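Long-range contacts in uncharacterized protein (Helicobacter pylori, PDB 4O5J), which probably binds sialylated carbohydrates of the host as an outer-membrane adhesin of the bacterium: residues N104-F109 and Q124-F129; K130-N135 and A213-N218; G138-A143 and T232-P237. One frame throughout, in Å; residues are numbered along the deposited sequence.

Contact 1 of 3, residues N104-F109 and Q124-F129; sequences NYFTFF and QGNPPF
Phe106 and Gly125 join the loop after helix 82-101 to the loop before helix 130-135, two irregular segments of the extracellular adhesion domain that run in the same direction, Tyr105 lying by Gly125 and Phe106 by Asn126. One backbone hydrogen bond links them: Phe106 N donates to Gly125 O at 2.8 Å. The same oxygen lies 3.2 Å from Tyr105 CA in a CA-H...O contact, and Gly125 CA approaches Asn104 O in a second one. Gly125, with a positive phi of 103°, also sets its CA over the face of the Phe106 ring, 4.2 Å from the centroid, a CH-pi contact; Gly125 O and Asn126 N lie over the ring nearer its rim.

Neither segment forms a regular sheet with the other. Segment 104-109 leads into strand 109-110, while the other loop, which follows strand 118-120, leads into helix 130-135, and Asn126 ties into this frame by its amide, OD1 accepting from Val110 N and ND2 donating to Ala121 O.

Pro127 has its CB directed toward 104-109. Its CD packs on Phe106 CB at 3.7 Å, and its CB meets the far end of the Tyr105 ring, 3.7 Å from CZ. Farther along, Phe109 has CG anti to the backbone N (chi1 177°), which carries its ring across to Phe129. The two rings form a T-shaped stack, the edge of Phe129 toward the face of Phe109, with centroids 5.0 Å apart and planes at 62°. Phe129 CD1 stands over the centre of that face, while Pro127 O lies in the plane at the ring edge, 3.5 Å from Phe109 CD1.

Contact 2 of 3, residues K130-N135 and A213-N218; sequences KTIIEN and AMMWKN
Met215 reaches from its strand to the last turn of helix 130-135, where Asn135 and Thr131 meet it. Its CB faces Asn135 CB at 4.0 Å. The next atom, CG, is 3.6 Å from Asn135 O, at the C-terminal end of the helix. SD rests against two residues one turn apart, 3.6 Å from Asn135 CB and close to Thr131 O. The chain bends at chi3 (-70°), and Met215 CE comes 3.9 Å from Ile132 CD1, the two side chains approaching at about a right angle; the exact placing of this methyl is uncertain.

Beside this thioether packing is a polar grip on Asn218. Asn135 ND2 donates to Asn218 OD1 at 2.9 Å, with a C=O...N angle of 165°. The acceptor lies in the plane of the Asn135 amide, yet the two amides are turned 68° against each other, so the donor group is used flat while the accepting carboxamide stands steeply to it. Thr131 OG1 adds a weak bond of 3.4 Å to Asn218 OD1, which therefore has two donors one helical turn apart. The other end of the amide is held as well, Asn218 ND2 donating to Phe106 O. Lys217 CB packs across Asn135 ND2 at 3.7 Å before its chain leads away.

Strand 214-215 and the 3-10 turn 216-218, in which Asn218 N bonds Met215 O, pack beside the C-terminal turn of helix 130-135. Strand 234-235 pairs antiparallel with 214-215, and its Thr234 OG1 hydrogen-bonds Asn135 O, while helix 82-101 packs against Met214.

Contact 3 of 3, residues G138-A143 and T232-P237; sequences GIENCA and TSTNYP. With EDO (1,2-ethanediol), chain B.
The phenol ring of Tyr236 meets Glu140 and Asn141 at its hydroxyl end, and the ring's neighbours in the loop come to it obliquely. Tyr236 CZ is 3.7 Å from Glu140 CB. Tyr236 OH is 3.2 Å from Glu140 CA, a distance to be read with caution because Glu140 is poorly ordered. Asn141 N donates a weak hydrogen bond to Tyr236 OH at 3.5 Å. CG of Tyr236 is anti to the carbonyl carbon (chi1 -56°), which carries the ring across toward the loop.

Two amides in these segments are held by bonds of their own. Asn235 OD1 receives Tyr236 N at 2.8 Å in the carbonyl plane, on a lone pair; Asn235 ND2 donates to O1 of an ethanediol molecule at 3.2 Å, probably from the crystallisation liquor. Asn141 OD1 accepts from Ala143 N at 3.0 Å, but that donor stands above the carbonyl plane, 58° out of it, whereas ND2 turns back to Ala143 O. Both ends of the Asn141 amide have further partners, Lys113 NZ at OD1 and Lys211 O at ND2.

Thr234 supplies the apolar part. Its CG2 lies 3.6 Å from Cys142 SG and near Glu140 CG.

Cys142 forms a disulfide with Cys136, closing a short loop that begins just after helix 130-135 and ends at strand 143-144. The bond that Asn141 OD1 accepts from Ala143 N, two residues on, fits an Asx turn, here at the exit of a disulfide-closed surface loop packed against the side of the two-stranded antiparallel sheet 214-215/234-235 that carries Thr234 and Met215.

How the contacts relate
From the N terminus, contact 1 comes first: it closes the loop of 14 residues after helix 82-101 that holds the hairpin of strands 112-113 and 118-120. Contact 2 opens directly afterwards at helix 130-135, and contact 3 opens at 138-143 before contact 2 has closed at 213-218; contact 3 closes last, at 232-237, so these two cross. Both end on the antiparallel pair of strands 214-215 and 234-235. Probable backbone hydrogen bonds join all three: Thr107 O with Met215 N, Phe109 N with Cys142 O, and Ala213 N with Asn141 O. With centres 7 to 14 Å apart, they connect the loops of contact 1, helix 130-135, the parallel strands 109-110/143-144 and that antiparallel pair.

Contact 1 of 3, residues N104-F109 and Q124-F129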
loop_
_atom_site.group_PDB
_atom_site.type_symbol
_atom_site.label_atom_id
_atom_site.label_comp_id
_atom_site.label_asym_id
_atom_site.label_seq_id
_atom_site.Cartn_x
_atom_site.Cartn_y
_atom_site.Cartn_z
ATOM N N ASN A 104 22.699 -9.565 -10.710
ATOM C CA ASN A 104 23.997 -10.148 -10.971
ATOM C C ASN A 104 24.119 -10.727 -12.367
ATOM O O ASN A 104 25.165 -11.261 -12.742
ATOM C CB ASN A 104 24.374 -11.165 -9.915
ATOM C CG ASN A 104 23.333 -12.357 -9.870
ATOM O OD1 ASN A 104 22.588 -12.583 -10.826
ATOM N ND2 ASN A 104 23.284 -13.069 -8.775
ATOM N N TYR A 105 23.043 -10.622 -13.158
ATOM C CA TYR A 105 23.062 -11.135 -14.524
ATOM C C TYR A 105 21.836 -10.591 -15.227
ATOM O O TYR A 105 20.708 -11.077 -14.977
ATOM C CB TYR A 105 23.067 -12.674 -14.491
ATOM C CG TYR A 105 23.293 -13.287 -15.836
ATOM C CD1 TYR A 105 24.588 -13.391 -16.392
ATOM C CD2 TYR A 105 22.241 -13.792 -16.563
ATOM C CE1 TYR A 105 24.795 -13.953 -17.649
ATOM C CE2 TYR A 105 22.441 -14.367 -17.814
ATOM C CZ TYR A 105 23.691 -14.439 -18.344
ATOM O OH TYR A 105 23.829 -14.980 -19.586
ATOM N N PHE A 106 22.025 -9.584 -16.082
ATOM C CA PHE A 106 20.910 -8.817 -16.623
ATOM C C PHE A 106 20.023 -9.628 -17.587
ATOM O O PHE A 106 20.471 -10.572 -18.205
ATOM C CB PHE A 106 21.386 -7.570 -17.391
ATOM C CG PHE A 106 22.501 -6.781 -16.691
ATOM C CD1 PHE A 106 22.625 -6.822 -15.300
ATOM C CD2 PHE A 106 23.366 -6.002 -17.446
ATOM C CE1 PHE A 106 23.637 -6.109 -14.639
ATOM C CE2 PHE A 106 24.398 -5.239 -16.777
ATOM C CZ PHE A 106 24.540 -5.328 -15.382
ATOM N N THR A 107 18.782 -9.170 -17.710
ATOM C CA THR A 107 17.870 -9.703 -18.715
ATOM C C THR A 107 17.972 -8.842 -19.975
ATOM O O THR A 107 17.125 -8.921 -20.880
ATOM C CB THR A 107 16.432 -9.694 -18.182
ATOM O OG1 THR A 107 16.054 -8.339 -17.918
ATOM C CG2 THR A 107 16.321 -10.523 -16.904
ATOM N N PHE A 108 19.033 -8.023 -20.059
ATOM C CA PHE A 108 19.279 -7.194 -21.259
ATOM C C PHE A 108 20.787 -7.033 -21.433
ATOM O O PHE A 108 21.573 -7.324 -20.517
ATOM C CB PHE A 108 18.596 -5.827 -21.088
ATOM C CG PHE A 108 18.925 -5.150 -19.778
ATOM C CD1 PHE A 108 20.080 -4.319 -19.660
ATOM C CD2 PHE A 108 18.113 -5.332 -18.664
ATOM C CE1 PHE A 108 20.386 -3.686 -18.433
ATOM C CE2 PHE A 108 18.404 -4.684 -17.443
ATOM C CZ PHE A 108 19.564 -3.876 -17.317
ATOM N N PHE A 109 21.197 -6.559 -22.612
ATOM C CA PHE A 109 22.596 -6.373 -22.941
ATOM C C PHE A 109 22.974 -4.868 -22.848
ATOM O O PHE A 109 22.320 -4.008 -23.463
ATOM C CB PHE A 109 22.860 -6.843 -24.358
ATOM C CG PHE A 109 24.272 -6.629 -24.825
ATOM C CD1 PHE A 109 25.314 -7.440 -24.366
ATOM C CD2 PHE A 109 24.559 -5.583 -25.735
ATOM C CE1 PHE A 109 26.634 -7.220 -24.798
ATOM C CE2 PHE A 109 25.861 -5.382 -26.186
ATOM C CZ PHE A 109 26.909 -6.217 -25.734
ATOM N N GLN A 124 29.624 -5.231 -14.265
ATOM C CA GLN A 124 29.359 -6.468 -13.556
ATOM C C GLN A 124 27.904 -6.895 -13.795
ATOM O O GLN A 124 26.970 -6.130 -13.540
ATOM C CB GLN A 124 29.586 -6.206 -12.081
ATOM C CG GLN A 124 30.003 -7.403 -11.318
ATOM C CD GLN A 124 30.333 -7.091 -9.893
ATOM O OE1 GLN A 124 30.054 -6.001 -9.418
ATOM N NE2 GLN A 124 30.908 -8.024 -9.192
ATOM N N GLY A 125 27.690 -8.130 -14.282
ATOM C CA GLY A 125 26.334 -8.658 -14.483
ATOM C C GLY A 125 25.905 -8.627 -15.935
ATOM O O GLY A 125 24.837 -9.193 -16.287
ATOM N N ASN A 126 26.700 -8.020 -16.816
ATOM C CA ASN A 126 26.327 -7.899 -18.212
ATOM C C ASN A 126 26.391 -9.289 -18.895
ATOM O O ASN A 126 27.405 -9.920 -18.861
ATOM C CB ASN A 126 27.272 -6.965 -18.943
ATOM C CG ASN A 126 26.659 -6.314 -20.186
ATOM O OD1 ASN A 126 25.431 -6.276 -20.353
ATOM N ND2 ASN A 126 27.520 -5.698 -21.022
ATOM N N PRO A 127 25.287 -9.741 -19.506
ATOM C CA PRO A 127 25.342 -11.071 -20.152
ATOM C C PRO A 127 26.074 -10.966 -21.453
ATOM O O PRO A 127 26.232 -9.876 -21.976
ATOM C CB PRO A 127 23.853 -11.385 -20.466
ATOM C CG PRO A 127 23.173 -10.066 -20.634
ATOM C CD PRO A 127 23.949 -9.074 -19.638
ATOM N N PRO A 128 26.520 -12.105 -22.016
ATOM C CA PRO A 128 27.137 -12.004 -23.328
ATOM C C PRO A 128 26.142 -11.553 -24.430
ATOM O O PRO A 128 24.934 -11.749 -24.305
ATOM C CB PRO A 128 27.629 -13.423 -23.604
ATOM C CG PRO A 128 26.790 -14.284 -22.718
ATOM C CD PRO A 128 26.471 -13.485 -21.500
ATOM N N PHE A 129 26.680 -10.981 -25.511
ATOM C CA PHE A 129 25.870 -10.446 -26.577
ATOM C C PHE A 129 25.037 -11.539 -27.277
ATOM O O PHE A 129 23.912 -11.259 -27.721
ATOM C CB PHE A 129 26.752 -9.812 -27.603
ATOM C CG PHE A 129 26.005 -9.198 -28.723
ATOM C CD1 PHE A 129 25.096 -8.154 -28.493
ATOM C CD2 PHE A 129 26.216 -9.621 -30.022
ATOM C CE1 PHE A 129 24.388 -7.561 -29.548
ATOM C CE2 PHE A 129 25.531 -9.003 -31.074
ATOM C CZ PHE A 129 24.618 -7.974 -30.825
#

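Contact 2 of 3, residues K130-N135 and A213-N218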
loop_
_atom_site.group_PDB
_atom_site.type_symbol
_atom_site.label_atom_id
_atom_site.label_comp_id
_atom_site.label_asym_id
_atom_site.label_seq_id
_atom_site.Cartn_x
_atom_site.Cartn_y
_atom_site.Cartn_z
ATOM N N LYS A 130 25.561 -12.773 -27.383
ATOM C CA LYS A 130 24.842 -13.879 -28.054
ATOM C C LYS A 130 23.467 -14.102 -27.430
ATOM O O LYS A 130 22.570 -14.683 -28.031
ATOM C CB LYS A 130 25.639 -15.149 -27.948
ATOM C CG LYS A 130 25.684 -15.756 -26.588
ATOM C CD LYS A 130 26.624 -16.980 -26.588
ATOM C CE LYS A 130 26.728 -17.508 -25.145
ATOM N NZ LYS A 130 27.632 -18.681 -25.002
ATOM N N THR A 131 23.309 -13.613 -26.213
ATOM C CA THR A 131 22.051 -13.661 -25.485
ATOM C C THR A 131 20.934 -12.915 -26.253
ATOM O O THR A 131 19.770 -13.319 -26.220
ATOM C CB THR A 131 22.337 -13.096 -24.095
ATOM O OG1 THR A 131 22.144 -14.087 -23.140
ATOM C CG2 THR A 131 21.620 -11.858 -23.752
ATOM N N ILE A 132 21.280 -11.834 -26.947
ATOM C CA ILE A 132 20.339 -11.086 -27.744
ATOM C C ILE A 132 19.833 -11.953 -28.929
ATOM O O ILE A 132 18.637 -11.997 -29.227
ATOM C CB ILE A 132 20.986 -9.810 -28.359
ATOM C CG1 ILE A 132 21.310 -8.784 -27.279
ATOM C CG2 ILE A 132 20.051 -9.137 -29.410
ATOM C CD1 ILE A 132 20.131 -8.348 -26.459
ATOM N N ILE A 133 20.745 -12.602 -29.626
ATOM C CA ILE A 133 20.396 -13.492 -30.705
ATOM C C ILE A 133 19.481 -14.647 -30.176
ATOM O O ILE A 133 18.436 -14.931 -30.765
ATOM C CB ILE A 133 21.656 -14.058 -31.361
ATOM C CG1 ILE A 133 22.248 -12.952 -32.261
ATOM C CG2 ILE A 133 21.354 -15.308 -32.212
ATOM C CD1 ILE A 133 23.618 -13.272 -32.768
ATOM N N GLU A 134 19.862 -15.277 -29.061
ATOM C CA GLU A 134 19.165 -16.428 -28.533
ATOM C C GLU A 134 17.795 -16.065 -28.016
ATOM O O GLU A 134 16.820 -16.769 -28.314
ATOM C CB GLU A 134 19.974 -17.052 -27.421
ATOM C CG GLU A 134 21.306 -17.587 -27.887
ATOM C CD GLU A 134 22.269 -17.860 -26.725
ATOM O OE1 GLU A 134 22.066 -17.256 -25.619
ATOM O OE2 GLU A 134 23.229 -18.669 -26.888
ATOM N N ASN A 135 17.669 -14.966 -27.281
ATOM C CA ASN A 135 16.459 -14.704 -26.505
ATOM C C ASN A 135 15.697 -13.466 -26.877
ATOM O O ASN A 135 14.747 -13.094 -26.168
ATOM C CB ASN A 135 16.798 -14.653 -25.021
ATOM C CG ASN A 135 17.382 -15.960 -24.533
ATOM O OD1 ASN A 135 17.123 -16.988 -25.141
ATOM N ND2 ASN A 135 18.129 -15.957 -23.442
ATOM N N ALA A 213 13.696 -4.313 -23.748
ATOM C CA ALA A 213 12.872 -5.466 -23.292
ATOM C C ALA A 213 13.663 -6.351 -22.368
ATOM O O ALA A 213 14.887 -6.456 -22.511
ATOM C CB ALA A 213 12.384 -6.239 -24.530
ATOM N N MET A 214 13.006 -6.995 -21.406
ATOM C CA MET A 214 13.719 -7.923 -20.552
ATOM C C MET A 214 13.563 -9.365 -21.031
ATOM O O MET A 214 12.431 -9.836 -21.337
ATOM C CB MET A 214 13.305 -7.745 -19.059
ATOM C CG MET A 214 11.852 -7.955 -18.773
ATOM S SD MET A 214 11.429 -7.661 -17.023
ATOM C CE MET A 214 12.306 -8.992 -16.172
ATOM N N MET A 215 14.677 -10.096 -21.093
ATOM C CA MET A 215 14.674 -11.486 -21.531
ATOM C C MET A 215 14.584 -12.401 -20.296
ATOM O O MET A 215 15.621 -12.704 -19.659
ATOM C CB MET A 215 15.955 -11.771 -22.310
ATOM C CG MET A 215 16.079 -10.919 -23.567
ATOM S SD MET A 215 17.646 -11.167 -24.490
ATOM C CE MET A 215 18.849 -10.400 -23.370
ATOM N N TRP A 216 13.384 -12.819 -19.927
ATOM C CA TRP A 216 13.205 -13.671 -18.738
ATOM C C TRP A 216 13.963 -14.980 -18.817
ATOM O O TRP A 216 14.300 -15.551 -17.793
ATOM C CB TRP A 216 11.742 -13.946 -18.438
ATOM C CG TRP A 216 11.020 -12.766 -17.869
ATOM C CD1 TRP A 216 10.595 -11.644 -18.543
ATOM C CD2 TRP A 216 10.560 -12.610 -16.491
ATOM N NE1 TRP A 216 9.936 -10.772 -17.666
ATOM C CE2 TRP A 216 9.890 -11.334 -16.412
ATOM C CE3 TRP A 216 10.637 -13.406 -15.338
ATOM C CZ2 TRP A 216 9.316 -10.880 -15.235
ATOM C CZ3 TRP A 216 10.081 -12.956 -14.165
ATOM C CH2 TRP A 216 9.429 -11.711 -14.089
ATOM N N LYS A 217 14.248 -15.473 -20.036
ATOM C CA LYS A 217 15.008 -16.699 -20.174
ATOM C C LYS A 217 16.426 -16.544 -19.598
ATOM O O LYS A 217 17.053 -17.559 -19.210
ATOM C CB LYS A 217 15.075 -17.127 -21.644
ATOM C CG LYS A 217 15.711 -18.474 -21.863
ATOM C CD LYS A 217 14.866 -19.616 -21.158
ATOM C CE LYS A 217 15.536 -20.994 -21.360
ATOM N NZ LYS A 217 14.785 -22.069 -20.667
ATOM N N ASN A 218 16.948 -15.288 -19.528
ATOM C CA ASN A 218 18.265 -15.052 -18.905
ATOM C C ASN A 218 18.248 -15.366 -17.398
ATOM O O ASN A 218 19.322 -15.576 -16.794
ATOM C CB ASN A 218 18.750 -13.597 -19.135
ATOM C CG ASN A 218 19.427 -13.423 -20.472
ATOM O OD1 ASN A 218 19.263 -14.233 -21.389
ATOM N ND2 ASN A 218 20.232 -12.338 -20.604
#

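Contact 3 of 3, residues G138-A143 and T232-P237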
loop_
_atom_site.group_PDB
_atom_site.type_symbol
_atom_site.label_atom_id
_atom_site.label_comp_id
_atom_site.label_asym_id
_atom_site.label_seq_id
_atom_site.Cartn_x
_atom_site.Cartn_y
_atom_site.Cartn_z
ATOM N N GLY A 138 12.086 -11.016 -32.403
ATOM C CA GLY A 138 10.781 -10.321 -32.239
ATOM C C GLY A 138 11.027 -8.835 -32.098
ATOM O O GLY A 138 11.980 -8.440 -31.469
ATOM N N ILE A 139 10.194 -7.970 -32.688
ATOM C CA ILE A 139 10.437 -6.480 -32.762
ATOM C C ILE A 139 11.211 -5.823 -31.559
ATOM O O ILE A 139 12.126 -5.023 -31.699
ATOM C CB ILE A 139 9.109 -5.655 -33.028
ATOM C CG1 ILE A 139 7.836 -6.341 -32.443
ATOM C CG2 ILE A 139 8.943 -5.319 -34.497
ATOM C CD1 ILE A 139 7.621 -6.201 -30.926
ATOM N N GLU A 140 10.842 -6.145 -30.359
ATOM C CA GLU A 140 11.440 -5.507 -29.271
ATOM C C GLU A 140 13.027 -5.431 -29.342
ATOM O O GLU A 140 13.670 -6.357 -29.837
ATOM C CB GLU A 140 10.930 -6.159 -27.969
ATOM C CG GLU A 140 11.506 -7.541 -27.696
ATOM C CD GLU A 140 10.826 -8.594 -28.482
ATOM O OE1 GLU A 140 9.595 -8.831 -28.164
ATOM O OE2 GLU A 140 11.542 -9.110 -29.401
ATOM N N ASN A 141 13.609 -4.307 -28.887
ATOM C CA ASN A 141 15.030 -4.131 -28.659
ATOM C C ASN A 141 15.368 -4.620 -27.229
ATOM O O ASN A 141 14.633 -4.296 -26.269
ATOM C CB ASN A 141 15.341 -2.666 -28.755
ATOM C CG ASN A 141 16.653 -2.290 -28.049
ATOM O OD1 ASN A 141 17.756 -2.812 -28.363
ATOM N ND2 ASN A 141 16.553 -1.352 -27.100
ATOM N N CYS A 142 16.463 -5.378 -27.082
ATOM C CA CYS A 142 16.891 -5.882 -25.766
ATOM C C CYS A 142 18.251 -5.317 -25.297
ATOM O O CYS A 142 18.854 -5.857 -24.371
ATOM C CB CYS A 142 16.933 -7.398 -25.715
ATOM S SG CYS A 142 15.279 -8.108 -26.097
ATOM N N ALA A 143 18.742 -4.257 -25.942
ATOM C CA ALA A 143 19.982 -3.640 -25.515
ATOM C C ALA A 143 19.728 -2.338 -24.783
ATOM O O ALA A 143 18.684 -1.700 -24.959
ATOM C CB ALA A 143 20.918 -3.441 -26.695
ATOM N N THR A 232 9.821 -17.513 -19.562
ATOM C CA THR A 232 10.896 -17.548 -20.555
ATOM C C THR A 232 10.647 -16.530 -21.665
ATOM O O THR A 232 11.354 -16.506 -22.666
ATOM C CB THR A 232 11.011 -18.958 -21.217
ATOM O OG1 THR A 232 9.837 -19.163 -22.015
ATOM C CG2 THR A 232 11.130 -20.062 -20.188
ATOM N N SER A 233 9.585 -15.748 -21.535
ATOM C CA SER A 233 9.224 -14.806 -22.564
ATOM C C SER A 233 10.157 -13.531 -22.502
ATOM O O SER A 233 10.903 -13.313 -21.554
ATOM C CB SER A 233 7.800 -14.358 -22.391
ATOM O OG SER A 233 7.593 -13.716 -21.149
ATOM N N THR A 234 10.081 -12.710 -23.527
ATOM C CA THR A 234 10.851 -11.489 -23.662
ATOM C C THR A 234 9.946 -10.356 -24.007
ATOM O O THR A 234 9.227 -10.419 -24.973
ATOM C CB THR A 234 11.903 -11.590 -24.783
ATOM O OG1 THR A 234 12.911 -12.565 -24.409
ATOM C CG2 THR A 234 12.594 -10.200 -25.019
ATOM N N ASN A 235 9.964 -9.287 -23.218
ATOM C CA ASN A 235 9.085 -8.151 -23.508
ATOM C C ASN A 235 9.435 -6.961 -22.628
ATOM O O ASN A 235 10.179 -7.132 -21.642
ATOM C CB ASN A 235 7.619 -8.547 -23.310
ATOM C CG ASN A 235 6.701 -7.814 -24.294
ATOM O OD1 ASN A 235 6.959 -6.669 -24.699
ATOM N ND2 ASN A 235 5.628 -8.483 -24.688
ATOM N N TYR A 236 8.918 -5.779 -22.949
ATOM C CA TYR A 236 9.206 -4.597 -22.111
ATOM C C TYR A 236 8.600 -4.817 -20.730
ATOM O O TYR A 236 7.558 -5.438 -20.594
ATOM C CB TYR A 236 8.638 -3.319 -22.731
ATOM C CG TYR A 236 9.137 -3.124 -24.101
ATOM C CD1 TYR A 236 10.447 -2.708 -24.318
ATOM C CD2 TYR A 236 8.333 -3.401 -25.231
ATOM C CE1 TYR A 236 10.951 -2.508 -25.645
ATOM C CE2 TYR A 236 8.844 -3.242 -26.534
ATOM C CZ TYR A 236 10.157 -2.782 -26.699
ATOM O OH TYR A 236 10.680 -2.665 -27.946
ATOM N N PRO A 237 9.256 -4.307 -19.700
ATOM C CA PRO A 237 8.748 -4.489 -18.324
ATOM C C PRO A 237 7.285 -4.094 -18.161
ATOM O O PRO A 237 6.586 -4.687 -17.344
ATOM C CB PRO A 237 9.666 -3.567 -17.490
ATOM C CG PRO A 237 10.946 -3.604 -18.258
ATOM C CD PRO A 237 10.586 -3.655 -19.744
HETATM C C1 EDO B . 3.760 -10.475 -21.950
HETATM O O1 EDO B . 4.833 -10.900 -22.809
HETATM C C2 EDO B . 3.189 -11.662 -21.165
HETATM O O2 EDO B . 2.841 -11.265 -19.816
#